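PDB 2B34: MAR1 Ribonuclease, which belongs to the isochorismatase family and probably acts as a hydrolase, possibly a ribonuclease. Local coordinates for residues Ser40-Asp45 with Ser187-Gly192; Arg48-Pro53 with Lys178-Leu183; Ile109-Cys114 with His145-Gln150; Asp121-Gly126 with Ala154-Thr159. One frame throughout, in Å; residues are numbered along the deposited sequence.

Contact 1: residues Ser40-Asp45 with Ser187-Gly192; sequences SRRLID and SAPDTG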
loop_
_atom_site.group_PDB
_atom_site.type_symbol
_atom_site.label_atom_id
_atom_site.label_comp_id
_atom_site.label_asym_id
_atom_site.label_seq_id
_atom_site.Cartn_x
_atom_site.Cartn_y
_atom_site.Cartn_z
ATOM N N SER A 40 16.899 5.964 -17.015
ATOM C CA SER A 40 18.035 6.494 -16.247
ATOM C C SER A 40 18.793 7.560 -17.044
ATOM O O SER A 40 19.253 8.545 -16.471
ATOM C CB SER A 40 18.988 5.382 -15.791
ATOM O OG SER A 40 18.340 4.481 -14.900
ATOM N N ARG A 41 18.912 7.370 -18.359
ATOM C CA ARG A 41 19.542 8.379 -19.232
ATOM C C ARG A 41 18.771 9.705 -19.233
ATOM O O ARG A 41 19.376 10.776 -19.313
ATOM C CB ARG A 41 19.739 7.831 -20.656
ATOM C CG ARG A 41 20.366 8.808 -21.680
ATOM C CD ARG A 41 21.760 9.334 -21.282
ATOM N NE ARG A 41 22.150 10.462 -22.132
ATOM C CZ ARG A 41 22.815 10.354 -23.282
ATOM N NH1 ARG A 41 23.195 9.165 -23.730
ATOM N NH2 ARG A 41 23.101 11.440 -23.989
ATOM N N ARG A 42 17.443 9.634 -19.127
ATOM C CA ARG A 42 16.602 10.838 -19.027
ATOM C C ARG A 42 16.925 11.675 -17.792
ATOM O O ARG A 42 16.994 12.908 -17.872
ATOM C CB ARG A 42 15.112 10.479 -19.037
ATOM C CG ARG A 42 14.612 9.989 -20.373
ATOM C CD ARG A 42 13.192 9.458 -20.281
ATOM N NE ARG A 42 12.704 9.012 -21.587
ATOM C CZ ARG A 42 11.435 9.069 -21.976
ATOM N NH1 ARG A 42 10.504 9.568 -21.172
ATOM N NH2 ARG A 42 11.097 8.638 -23.179
ATOM N N LEU A 43 17.115 11.002 -16.655
ATOM C CA LEU A 43 17.451 11.678 -15.406
ATOM C C LEU A 43 18.864 12.248 -15.417
ATOM O O LEU A 43 19.092 13.354 -14.926
ATOM C CB LEU A 43 17.252 10.745 -14.212
ATOM C CG LEU A 43 15.790 10.779 -13.764
ATOM C CD1 LEU A 43 15.250 9.393 -13.573
ATOM C CD2 LEU A 43 15.595 11.663 -12.532
ATOM N N ILE A 44 19.801 11.480 -15.976
ATOM C CA ILE A 44 21.178 11.937 -16.169
ATOM C C ILE A 44 21.230 13.203 -17.038
ATOM O O ILE A 44 21.925 14.156 -16.695
ATOM C CB ILE A 44 22.068 10.810 -16.742
ATOM C CG1 ILE A 44 22.459 9.833 -15.628
ATOM C CG2 ILE A 44 23.320 11.376 -17.402
ATOM C CD1 ILE A 44 22.933 8.477 -16.122
ATOM N N ASP A 45 20.483 13.202 -18.146
ATOM C CA ASP A 45 20.365 14.369 -19.023
ATOM C C ASP A 45 19.737 15.552 -18.290
ATOM O O ASP A 45 20.209 16.686 -18.413
ATOM C CB ASP A 45 19.514 14.050 -20.257
ATOM C CG ASP A 45 20.212 13.135 -21.250
ATOM O OD1 ASP A 45 21.458 13.020 -21.234
ATOM O OD2 ASP A 45 19.490 12.526 -22.070
ATOM N N SER A 187 6.342 9.223 -23.303
ATOM C CA SER A 187 6.297 8.614 -21.975
ATOM C C SER A 187 7.443 7.625 -21.802
ATOM O O SER A 187 7.791 6.898 -22.735
ATOM C CB SER A 187 4.960 7.900 -21.747
ATOM O OG SER A 187 3.880 8.815 -21.781
ATOM N N ALA A 188 8.025 7.605 -20.605
ATOM C CA ALA A 188 9.063 6.637 -20.263
ATOM C C ALA A 188 8.562 5.229 -20.564
ATOM O O ALA A 188 7.379 4.951 -20.382
ATOM C CB ALA A 188 9.447 6.770 -18.800
ATOM N N PRO A 189 9.450 4.345 -21.056
ATOM C CA PRO A 189 9.037 2.977 -21.355
ATOM C C PRO A 189 8.421 2.276 -20.142
ATOM O O PRO A 189 8.928 2.406 -19.022
ATOM C CB PRO A 189 10.349 2.296 -21.756
ATOM C CG PRO A 189 11.217 3.406 -22.237
ATOM C CD PRO A 189 10.874 4.568 -21.371
ATOM N N ASP A 190 7.333 1.549 -20.386
ATOM C CA ASP A 190 6.623 0.794 -19.360
ATOM C C ASP A 190 7.483 -0.318 -18.780
ATOM O O ASP A 190 8.181 -1.022 -19.510
ATOM C CB ASP A 190 5.345 0.185 -19.945
ATOM C CG ASP A 190 4.609 -0.701 -18.949
ATOM O OD1 ASP A 190 3.831 -0.159 -18.139
ATOM O OD2 ASP A 190 4.812 -1.934 -18.972
ATOM N N THR A 191 7.417 -0.480 -17.461
ATOM C CA THR A 191 8.103 -1.577 -16.783
ATOM C C THR A 191 7.167 -2.434 -15.921
ATOM O O THR A 191 7.570 -2.978 -14.887
ATOM C CB THR A 191 9.319 -1.078 -15.963
ATOM O OG1 THR A 191 8.876 -0.187 -14.934
ATOM C CG2 THR A 191 10.314 -0.357 -16.864
ATOM N N GLY A 192 5.916 -2.552 -16.369
ATOM C CA GLY A 192 4.922 -3.442 -15.760
ATOM C C GLY A 192 4.518 -3.165 -14.321
ATOM O O GLY A 192 4.075 -4.076 -13.608
#
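R42, midway along helix 33-49, faces A188 in the irregular, extended loop that follows helix 177-183, the nearest pair of CA atoms across the contact being R42 CA and A188 CA at 8.7 Å. One side chain spans that gap. R42 leaves the helix toward the loop with CG beside its backbone N (chi1 -71°), and the chain then runs extended from CG to NE, delivering the guanidinium to the loop backbone. A188 CA and the P189 ring atom CD lie over one face of this group, with A188 CA 3.8 Å from R42 CZ. R42 NH1 comes to 3.2 Å from A188 N, but both are donors and do not bond; the hydrogen bond of NH1 goes to the carbonyl of T186, the residue before S187. Cut back to an alanine, R42 would probably leave the T186 oxygen without its guanidinium donor and A188 and P189 without the flat group they lie against. Each segment also holds itself in shape. On the helix, R41 NE meets D45 OD1 at 2.8 Å in a nearly straight salt bridge (179°), in the guanidinium plane and on the syn side of the carboxylate, and R48 is a second partner of that oxygen. In the loop, D190 OD2 accepts from G192 N at 2.9 Å, the defining bond of an Asx turn. The C-terminal tail thus lies along the outside of a helical layer of the three-layer alpha/beta/alpha fold of the isochorismatase family, held in part by an arginine at the surface, with P189 on E35 and T39 and A188 on S161 adding packing.

Contact 2: residues Arg48-Pro53 with Lys178-Leu183; sequences RILSIP and KEVQKL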
loop_
_atom_site.group_PDB
_atom_site.type_symbol
_atom_site.label_atom_id
_atom_site.label_comp_id
_atom_site.label_asym_id
_atom_site.label_seq_id
_atom_site.Cartn_x
_atom_site.Cartn_y
_atom_site.Cartn_z
ATOM N N ARG A 48 22.265 17.065 -15.834
ATOM C CA ARG A 48 23.258 17.863 -16.565
ATOM C C ARG A 48 22.678 19.224 -16.972
ATOM O O ARG A 48 23.321 20.261 -16.799
ATOM C CB ARG A 48 23.763 17.096 -17.797
ATOM C CG ARG A 48 24.898 17.780 -18.569
ATOM C CD ARG A 48 25.124 17.144 -19.950
ATOM N NE ARG A 48 23.968 17.323 -20.830
ATOM C CZ ARG A 48 23.194 16.342 -21.295
ATOM N NH1 ARG A 48 23.446 15.070 -21.002
ATOM N NH2 ARG A 48 22.162 16.639 -22.071
ATOM N N ILE A 49 21.456 19.204 -17.499
ATOM C CA ILE A 49 20.743 20.413 -17.921
ATOM C C ILE A 49 20.525 21.373 -16.755
ATOM O O ILE A 49 20.747 22.581 -16.885
ATOM C CB ILE A 49 19.378 20.062 -18.596
ATOM C CG1 ILE A 49 19.587 19.326 -19.929
ATOM C CG2 ILE A 49 18.497 21.305 -18.781
ATOM C CD1 ILE A 49 20.492 20.041 -20.925
ATOM N N LEU A 50 20.114 20.825 -15.615
ATOM C CA LEU A 50 19.752 21.628 -14.447
ATOM C C LEU A 50 20.907 21.855 -13.472
ATOM O O LEU A 50 20.712 22.445 -12.407
ATOM C CB LEU A 50 18.549 21.010 -13.724
ATOM C CG LEU A 50 17.263 20.847 -14.547
ATOM C CD1 LEU A 50 16.245 19.981 -13.810
ATOM C CD2 LEU A 50 16.658 22.195 -14.929
ATOM N N SER A 51 22.104 21.404 -13.849
ATOM C CA SER A 51 23.318 21.550 -13.027
ATOM C C SER A 51 23.165 20.887 -11.654
ATOM O O SER A 51 23.612 21.424 -10.637
ATOM C CB SER A 51 23.714 23.028 -12.874
ATOM O OG SER A 51 23.948 23.635 -14.133
ATOM N N ILE A 52 22.514 19.725 -11.638
ATOM C CA ILE A 52 22.348 18.937 -10.421
ATOM C C ILE A 52 23.527 17.974 -10.287
ATOM O O ILE A 52 23.817 17.222 -11.221
ATOM C CB ILE A 52 21.004 18.163 -10.434
ATOM C CG1 ILE A 52 19.833 19.141 -10.308
ATOM C CG2 ILE A 52 20.954 17.092 -9.334
ATOM C CD1 ILE A 52 18.490 18.552 -10.703
ATOM N N PRO A 53 24.214 17.998 -9.126
ATOM C CA PRO A 53 25.349 17.115 -8.874
ATOM C C PRO A 53 24.965 15.655 -9.089
ATOM O O PRO A 53 23.934 15.201 -8.583
ATOM C CB PRO A 53 25.668 17.369 -7.398
ATOM C CG PRO A 53 25.156 18.726 -7.135
ATOM C CD PRO A 53 23.938 18.874 -7.973
ATOM N N LYS A 178 11.920 24.113 -21.592
ATOM C CA LYS A 178 11.886 23.607 -22.965
ATOM C C LYS A 178 12.973 22.567 -23.234
ATOM O O LYS A 178 12.764 21.631 -24.008
ATOM C CB LYS A 178 11.954 24.755 -23.979
ATOM C CG LYS A 178 10.607 25.412 -24.256
ATOM C CD LYS A 178 9.739 24.533 -25.156
ATOM C CE LYS A 178 8.289 24.979 -25.149
ATOM N NZ LYS A 178 7.404 23.966 -25.793
ATOM N N GLU A 179 14.119 22.721 -22.577
ATOM C CA GLU A 179 15.197 21.738 -22.680
ATOM C C GLU A 179 14.840 20.400 -22.031
ATOM O O GLU A 179 15.002 19.352 -22.654
ATOM C CB GLU A 179 16.500 22.283 -22.100
ATOM C CG GLU A 179 17.231 23.225 -23.037
ATOM C CD GLU A 179 18.492 23.783 -22.424
ATOM O OE1 GLU A 179 18.517 25.000 -22.138
ATOM O OE2 GLU A 179 19.450 23.008 -22.222
ATOM N N VAL A 180 14.349 20.440 -20.792
ATOM C CA VAL A 180 13.951 19.211 -20.096
ATOM C C VAL A 180 12.697 18.579 -20.710
ATOM O O VAL A 180 12.505 17.367 -20.611
ATOM C CB VAL A 180 13.804 19.392 -18.546
ATOM C CG1 VAL A 180 15.124 19.843 -17.922
ATOM C CG2 VAL A 180 12.674 20.348 -18.186
ATOM N N GLN A 181 11.867 19.403 -21.358
ATOM C CA GLN A 181 10.634 18.936 -22.004
ATOM C C GLN A 181 10.917 17.967 -23.149
ATOM O O GLN A 181 10.130 17.047 -23.389
ATOM C CB GLN A 181 9.797 20.116 -22.512
ATOM C CG GLN A 181 8.319 19.791 -22.727
ATOM C CD GLN A 181 7.536 20.936 -23.350
ATOM O OE1 GLN A 181 8.095 21.787 -24.048
ATOM N NE2 GLN A 181 6.228 20.955 -23.107
ATOM N N LYS A 182 12.037 18.185 -23.847
ATOM C CA LYS A 182 12.494 17.293 -24.922
ATOM C C LYS A 182 12.690 15.866 -24.424
ATOM O O LYS A 182 12.374 14.911 -25.132
ATOM C CB LYS A 182 13.813 17.794 -25.542
ATOM C CG LYS A 182 13.774 19.200 -26.142
ATOM C CD LYS A 182 12.979 19.265 -27.438
ATOM C CE LYS A 182 12.900 20.698 -27.962
ATOM N NZ LYS A 182 11.950 20.820 -29.110
ATOM N N LEU A 183 13.203 15.736 -23.202
ATOM C CA LEU A 183 13.484 14.435 -22.586
ATOM C C LEU A 183 12.218 13.646 -22.250
ATOM O O LEU A 183 12.266 12.420 -22.127
ATOM C CB LEU A 183 14.329 14.602 -21.314
ATOM C CG LEU A 183 15.488 15.608 -21.289
ATOM C CD1 LEU A 183 16.009 15.771 -19.871
ATOM C CD2 LEU A 183 16.617 15.206 -22.244
#
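I49 lays its CG2 methyl against V180, with I49 CG2 to V180 CG1 at 3.8 Å, the two side chains crossing obliquely where the backbones also come nearest. Its CG2 is anti to the backbone N, while CG1 turns back beside that N (chi1 -67°) and carries CD1 over to the neighbouring glutamate. There I49 CD1 lies 3.4 Å from E179 OE2, a methyl against a carboxylate oxygen; the other oxygen, OE1, makes a long, weak ion pair with K176. V180 uses the same methyl twice, since L50 CD2 reaches V180 CG1 at 4.1 Å, approaching at about a right angle to the valine. L50 follows the last turn of helix 33-49, which a Schellman motif closes, with S51 in positive phi as the C-prime residue and I52 N bonded back to A47 O, and the chain then turns into strand 54-59 of the parallel sheet. This is the helix-to-strand turn of a beta-alpha-beta unit, packed from outside by the C-terminal helix 177-183. V180 also packs on I165 of helix 161-169, and L50 continues the apolar layer onto L168 and V169, whereas the E179 side is only partly buried.

Contact 3: residues Ile109-Cys114 with His145-Gln150; sequences IEAHVC and HFAFKQ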
loop_
_atom_site.group_PDB
_atom_site.type_symbol
_atom_site.label_atom_id
_atom_site.label_comp_id
_atom_site.label_asym_id
_atom_site.label_seq_id
_atom_site.Cartn_x
_atom_site.Cartn_y
_atom_site.Cartn_z
ATOM N N ILE A 109 20.288 -0.311 -9.941
ATOM C CA ILE A 109 19.913 -1.719 -9.844
ATOM C C ILE A 109 20.364 -2.515 -8.642
ATOM O O ILE A 109 21.266 -2.112 -7.902
ATOM C CB ILE A 109 20.242 -2.521 -11.120
ATOM C CG1 ILE A 109 21.676 -2.247 -11.577
ATOM C CG2 ILE A 109 19.183 -2.254 -12.202
ATOM C CD1 ILE A 109 22.150 -3.179 -12.636
ATOM N N GLU A 110 19.775 -3.708 -8.555
ATOM C CA GLU A 110 19.468 -4.386 -7.316
ATOM C C GLU A 110 18.639 -3.410 -6.474
ATOM O O GLU A 110 19.124 -2.788 -5.523
ATOM C CB GLU A 110 20.711 -4.965 -6.611
ATOM C CG GLU A 110 21.899 -4.020 -6.468
ATOM C CD GLU A 110 23.147 -4.687 -5.963
ATOM O OE1 GLU A 110 23.309 -5.903 -6.203
ATOM O OE2 GLU A 110 23.982 -3.989 -5.337
ATOM N N ALA A 111 17.381 -3.264 -6.893
ATOM C CA ALA A 111 16.377 -2.484 -6.178
ATOM C C ALA A 111 16.307 -2.910 -4.714
ATOM O O ALA A 111 16.149 -2.079 -3.829
ATOM C CB ALA A 111 15.009 -2.643 -6.841
ATOM N N HIS A 112 16.457 -4.210 -4.479
ATOM C CA HIS A 112 16.349 -4.799 -3.145
ATOM C C HIS A 112 17.709 -4.991 -2.475
ATOM O O HIS A 112 17.793 -5.572 -1.390
ATOM C CB HIS A 112 15.627 -6.141 -3.246
ATOM C CG HIS A 112 16.394 -7.175 -4.008
ATOM N ND1 HIS A 112 16.723 -7.029 -5.340
ATOM C CD2 HIS A 112 16.907 -8.368 -3.622
ATOM C CE1 HIS A 112 17.402 -8.088 -5.740
ATOM N NE2 HIS A 112 17.527 -8.915 -4.717
ATOM N N VAL A 113 18.773 -4.520 -3.126
ATOM C CA VAL A 113 20.130 -4.617 -2.572
ATOM C C VAL A 113 20.821 -3.239 -2.524
ATOM O O VAL A 113 20.655 -2.538 -1.531
ATOM C CB VAL A 113 20.985 -5.721 -3.267
ATOM C CG1 VAL A 113 22.261 -5.986 -2.493
ATOM C CG2 VAL A 113 20.193 -7.016 -3.407
ATOM N N CYS A 114 21.560 -2.842 -3.572
ATOM C CA CYS A 114 22.224 -1.515 -3.611
ATOM C C CYS A 114 21.253 -0.381 -3.350
ATOM O O CYS A 114 21.514 0.470 -2.508
ATOM C CB CYS A 114 22.948 -1.229 -4.948
ATOM S SG CYS A 114 23.625 0.506 -5.140
ATOM N N HIS A 145 9.366 -5.576 -6.530
ATOM C CA HIS A 145 8.064 -5.192 -5.982
ATOM C C HIS A 145 8.170 -4.839 -4.503
ATOM O O HIS A 145 7.731 -3.771 -4.075
ATOM C CB HIS A 145 7.049 -6.325 -6.183
ATOM C CG HIS A 145 5.636 -5.944 -5.856
ATOM N ND1 HIS A 145 5.056 -6.209 -4.632
ATOM C CD2 HIS A 145 4.681 -5.333 -6.598
ATOM C CE1 HIS A 145 3.810 -5.769 -4.631
ATOM N NE2 HIS A 145 3.557 -5.233 -5.812
ATOM N N PHE A 146 8.771 -5.736 -3.728
ATOM C CA PHE A 146 8.874 -5.528 -2.296
ATOM C C PHE A 146 10.008 -4.597 -1.901
ATOM O O PHE A 146 9.987 -4.045 -0.808
ATOM C CB PHE A 146 8.924 -6.868 -1.554
ATOM C CG PHE A 146 7.591 -7.554 -1.499
ATOM C CD1 PHE A 146 6.682 -7.250 -0.486
ATOM C CD2 PHE A 146 7.222 -8.467 -2.485
ATOM C CE1 PHE A 146 5.428 -7.859 -0.444
ATOM C CE2 PHE A 146 5.973 -9.086 -2.451
ATOM C CZ PHE A 146 5.075 -8.783 -1.425
ATOM N N ALA A 147 10.981 -4.411 -2.796
ATOM C CA ALA A 147 12.009 -3.389 -2.603
ATOM C C ALA A 147 11.333 -2.039 -2.427
ATOM O O ALA A 147 11.629 -1.319 -1.479
ATOM C CB ALA A 147 12.967 -3.345 -3.773
ATOM N N PHE A 148 10.403 -1.726 -3.330
ATOM C CA PHE A 148 9.671 -0.459 -3.298
ATOM C C PHE A 148 8.852 -0.328 -2.011
ATOM O O PHE A 148 8.793 0.746 -1.415
ATOM C CB PHE A 148 8.760 -0.322 -4.526
ATOM C CG PHE A 148 9.500 -0.234 -5.849
ATOM C CD1 PHE A 148 10.715 0.443 -5.954
ATOM C CD2 PHE A 148 8.951 -0.802 -6.999
ATOM C CE1 PHE A 148 11.386 0.531 -7.180
ATOM C CE2 PHE A 148 9.612 -0.717 -8.233
ATOM C CZ PHE A 148 10.832 -0.045 -8.322
ATOM N N LYS A 149 8.232 -1.430 -1.595
ATOM C CA LYS A 149 7.465 -1.487 -0.349
ATOM C C LYS A 149 8.330 -1.177 0.874
ATOM O O LYS A 149 7.940 -0.373 1.718
ATOM C CB LYS A 149 6.796 -2.855 -0.182
ATOM C CG LYS A 149 5.822 -3.224 -1.299
ATOM C CD LYS A 149 4.781 -4.241 -0.829
ATOM C CE LYS A 149 3.478 -3.568 -0.372
ATOM N NZ LYS A 149 3.642 -2.619 0.786
ATOM N N GLN A 150 9.501 -1.809 0.957
ATOM C CA GLN A 150 10.441 -1.577 2.058
ATOM C C GLN A 150 10.963 -0.147 2.048
ATOM O O GLN A 150 11.129 0.467 3.102
ATOM C CB GLN A 150 11.620 -2.550 1.991
ATOM C CG GLN A 150 11.233 -4.008 2.127
ATOM C CD GLN A 150 12.361 -4.955 1.768
ATOM O OE1 GLN A 150 13.266 -5.183 2.566
ATOM N NE2 GLN A 150 12.300 -5.526 0.570
#
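Apolar contact comes first: A147 CB of helix 141-154 sits against two successive residues of the 109-114 loop, 3.8 Å from A111 CB and 3.9 Å from H112 CB. It also touches the loop backbone, since A147 CB is 3.4 Å from A111 O. The main chains come close here, H112 CA and A147 CA being 4.6 Å apart. The loop keeps its course through a type I beta turn from E110 to V113, which joins strand 103-109 to helix 114-124. It belongs to a beta-alpha-beta crossover of the parallel sheet, and ends at C114, disulfide-bonded to C20 in this structure; in many cysteine hydrolases of the family the nucleophile sits at the start of this helix. Among aromatic contacts, the H112 ring has V113 CG2 3.5 Å above its plane, over its centre. The imidazole stands between the backbone N and carbonyl carbon (chi1 66°), which carries the ring off from A147. Polar bonds hold that ring at both nitrogens, ND1 to S138 and NE2 to E162 of the third subunit. On the helix, F146 O accepts from Q150 N and, on the opposite face of its carbonyl plane, from Q150 NE2 at 3.1 Å, while Q150 OE1 bonds T159 of the third subunit.

Contact 4: residues Asp121-Gly126 with Ala154-Thr159; sequences DLLERG and AGAILT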
loop_
_atom_site.group_PDB
_atom_site.type_symbol
_atom_site.label_atom_id
_atom_site.label_comp_id
_atom_site.label_asym_id
_atom_site.label_seq_id
_atom_site.Cartn_x
_atom_site.Cartn_y
_atom_site.Cartn_z
ATOM N N ASP A 121 20.634 3.947 4.212
ATOM C CA ASP A 121 21.783 4.754 4.628
ATOM C C ASP A 121 21.528 6.252 4.450
ATOM O O ASP A 121 21.874 7.051 5.319
ATOM C CB ASP A 121 23.041 4.343 3.855
ATOM C CG ASP A 121 23.726 3.124 4.444
ATOM O OD1 ASP A 121 23.223 2.546 5.432
ATOM O OD2 ASP A 121 24.788 2.743 3.917
ATOM N N LEU A 122 20.926 6.619 3.319
ATOM C CA LEU A 122 20.575 8.010 3.037
ATOM C C LEU A 122 19.547 8.548 4.024
ATOM O O LEU A 122 19.704 9.650 4.547
ATOM C CB LEU A 122 20.051 8.158 1.606
ATOM C CG LEU A 122 21.045 8.041 0.449
ATOM C CD1 LEU A 122 20.302 7.992 -0.874
ATOM C CD2 LEU A 122 22.039 9.189 0.467
ATOM N N LEU A 123 18.503 7.760 4.277
ATOM C CA LEU A 123 17.453 8.142 5.220
ATOM C C LEU A 123 17.983 8.302 6.647
ATOM O O LEU A 123 17.533 9.184 7.378
ATOM C CB LEU A 123 16.288 7.145 5.178
ATOM C CG LEU A 123 15.425 7.120 3.907
ATOM C CD1 LEU A 123 14.503 5.916 3.921
ATOM C CD2 LEU A 123 14.628 8.410 3.728
ATOM N N GLU A 124 18.941 7.454 7.027
ATOM C CA GLU A 124 19.620 7.547 8.326
ATOM C C GLU A 124 20.360 8.874 8.503
ATOM O O GLU A 124 20.423 9.415 9.611
ATOM C CB GLU A 124 20.600 6.387 8.508
ATOM C CG GLU A 124 19.952 5.103 8.992
ATOM C CD GLU A 124 20.865 3.890 8.892
ATOM O OE1 GLU A 124 22.033 4.026 8.459
ATOM O OE2 GLU A 124 20.401 2.786 9.246
ATOM N N ARG A 125 20.910 9.390 7.403
ATOM C CA ARG A 125 21.613 10.675 7.388
ATOM C C ARG A 125 20.666 11.885 7.360
ATOM O O ARG A 125 21.117 13.035 7.325
ATOM C CB ARG A 125 22.578 10.731 6.199
ATOM C CG ARG A 125 23.878 9.966 6.402
ATOM C CD ARG A 125 24.556 9.678 5.067
ATOM N NE ARG A 125 25.916 9.162 5.223
ATOM C CZ ARG A 125 26.226 7.886 5.440
ATOM N NH1 ARG A 125 25.277 6.964 5.543
ATOM N NH2 ARG A 125 27.496 7.530 5.564
ATOM N N GLY A 126 19.361 11.627 7.371
ATOM C CA GLY A 126 18.358 12.692 7.369
ATOM C C GLY A 126 18.069 13.288 5.999
ATOM O O GLY A 126 17.473 14.363 5.897
ATOM N N ALA A 154 10.189 2.784 5.027
ATOM C CA ALA A 154 11.262 3.542 5.674
ATOM C C ALA A 154 11.147 5.060 5.486
ATOM O O ALA A 154 11.822 5.819 6.172
ATOM C CB ALA A 154 12.616 3.048 5.189
ATOM N N GLY A 155 10.305 5.492 4.548
ATOM C CA GLY A 155 10.070 6.920 4.307
ATOM C C GLY A 155 10.601 7.461 2.989
ATOM O O GLY A 155 10.622 8.680 2.774
ATOM N N ALA A 156 11.032 6.561 2.106
ATOM C CA ALA A 156 11.479 6.952 0.772
ATOM C C ALA A 156 10.278 7.260 -0.101
ATOM O O ALA A 156 9.233 6.637 0.037
ATOM C CB ALA A 156 12.314 5.856 0.145
ATOM N N ILE A 157 10.430 8.224 -0.999
ATOM C CA ILE A 157 9.346 8.582 -1.906
ATOM C C ILE A 157 9.474 7.768 -3.191
ATOM O O ILE A 157 10.533 7.743 -3.825
ATOM C CB ILE A 157 9.310 10.108 -2.188
ATOM C CG1 ILE A 157 9.126 10.886 -0.876
ATOM C CG2 ILE A 157 8.188 10.455 -3.179
ATOM C CD1 ILE A 157 9.271 12.394 -1.014
ATOM N N LEU A 158 8.389 7.089 -3.552
ATOM C CA LEU A 158 8.327 6.311 -4.776
ATOM C C LEU A 158 7.769 7.176 -5.895
ATOM O O LEU A 158 6.560 7.379 -6.004
ATOM C CB LEU A 158 7.480 5.046 -4.580
ATOM C CG LEU A 158 7.860 4.095 -3.438
ATOM C CD1 LEU A 158 6.818 2.984 -3.303
ATOM C CD2 LEU A 158 9.263 3.511 -3.622
ATOM N N THR A 159 8.673 7.688 -6.721
ATOM C CA THR A 159 8.321 8.636 -7.765
ATOM C C THR A 159 8.636 8.075 -9.148
ATOM O O THR A 159 9.191 6.987 -9.266
ATOM C CB THR A 159 9.019 10.007 -7.540
ATOM O OG1 THR A 159 8.542 10.952 -8.508
ATOM C CG2 THR A 159 10.535 9.888 -7.637
#
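L123, near the end of helix 114-124, puts its two methyls against the turn 154-156, and this single side chain makes the tight part of the contact. With CG beside the backbone N (chi1 -69°), its branches are held out toward the turn. CD1 does most of the touching: L123 CD1 lies 3.7 Å from A154 CB and 3.5 Å from A154 O, and is a looser 4.4 Å from A156 CB. The second branch is more distant, with L123 CD2 4.1 Å from G155 O. A154 and G155, though exposed, thus border the packed part. The same leucine also packs on V129 of strand 128-137, which pairs with strand 157-159, so it fills the angle between a helix end and the edge of the chain's own sheet. Both segments meet at helix ends closed by Schellman motifs, with G126 and G155 as their positive-phi residues. At the backbone angles of G155 a side chain would collide with the carbonyl oxygen of A154, so glycine is favoured. The loose side is formed by E124, R125 and G126, all exposed; the R125 guanidinium folds back over its own helix, where NH1 makes a weak bond to D121 O at 3.4 Å. Several polar groups reach further: D121 bonds S88 of its own chain, D121 and E124 form salt bridges with R9 of the third subunit, and A156 O accepts from Q153 of the second. Between the two segments themselves the chemistry is purely van der Waals, methyls against methyls and backbone, so the fit probably depends on shape rather than on directional bonds.

In the fold
All four contacts surround one six-stranded parallel sheet. Contacts 1 and 2 share helix 33-49 and bring the C-terminal region back to it; their centres are 14 Å apart and they touch, D45 CB packing on L183 CD2. Contacts 3 and 4, with centres 13 Å apart, lie in the later crossovers through helices 114-124 and 141-154, and also touch, at F148 O and L158 CD1. Their segments alternate along the chain, and both fall between the halves of contacts 1 and 2. Contacts 2 and 3 are 27 Å apart between centres, across the middle of the chain. Contacts 1, 3 and 4 adjoin other subunits, so three of the four lie where the chain meets its neighbours in the four-chain assembly.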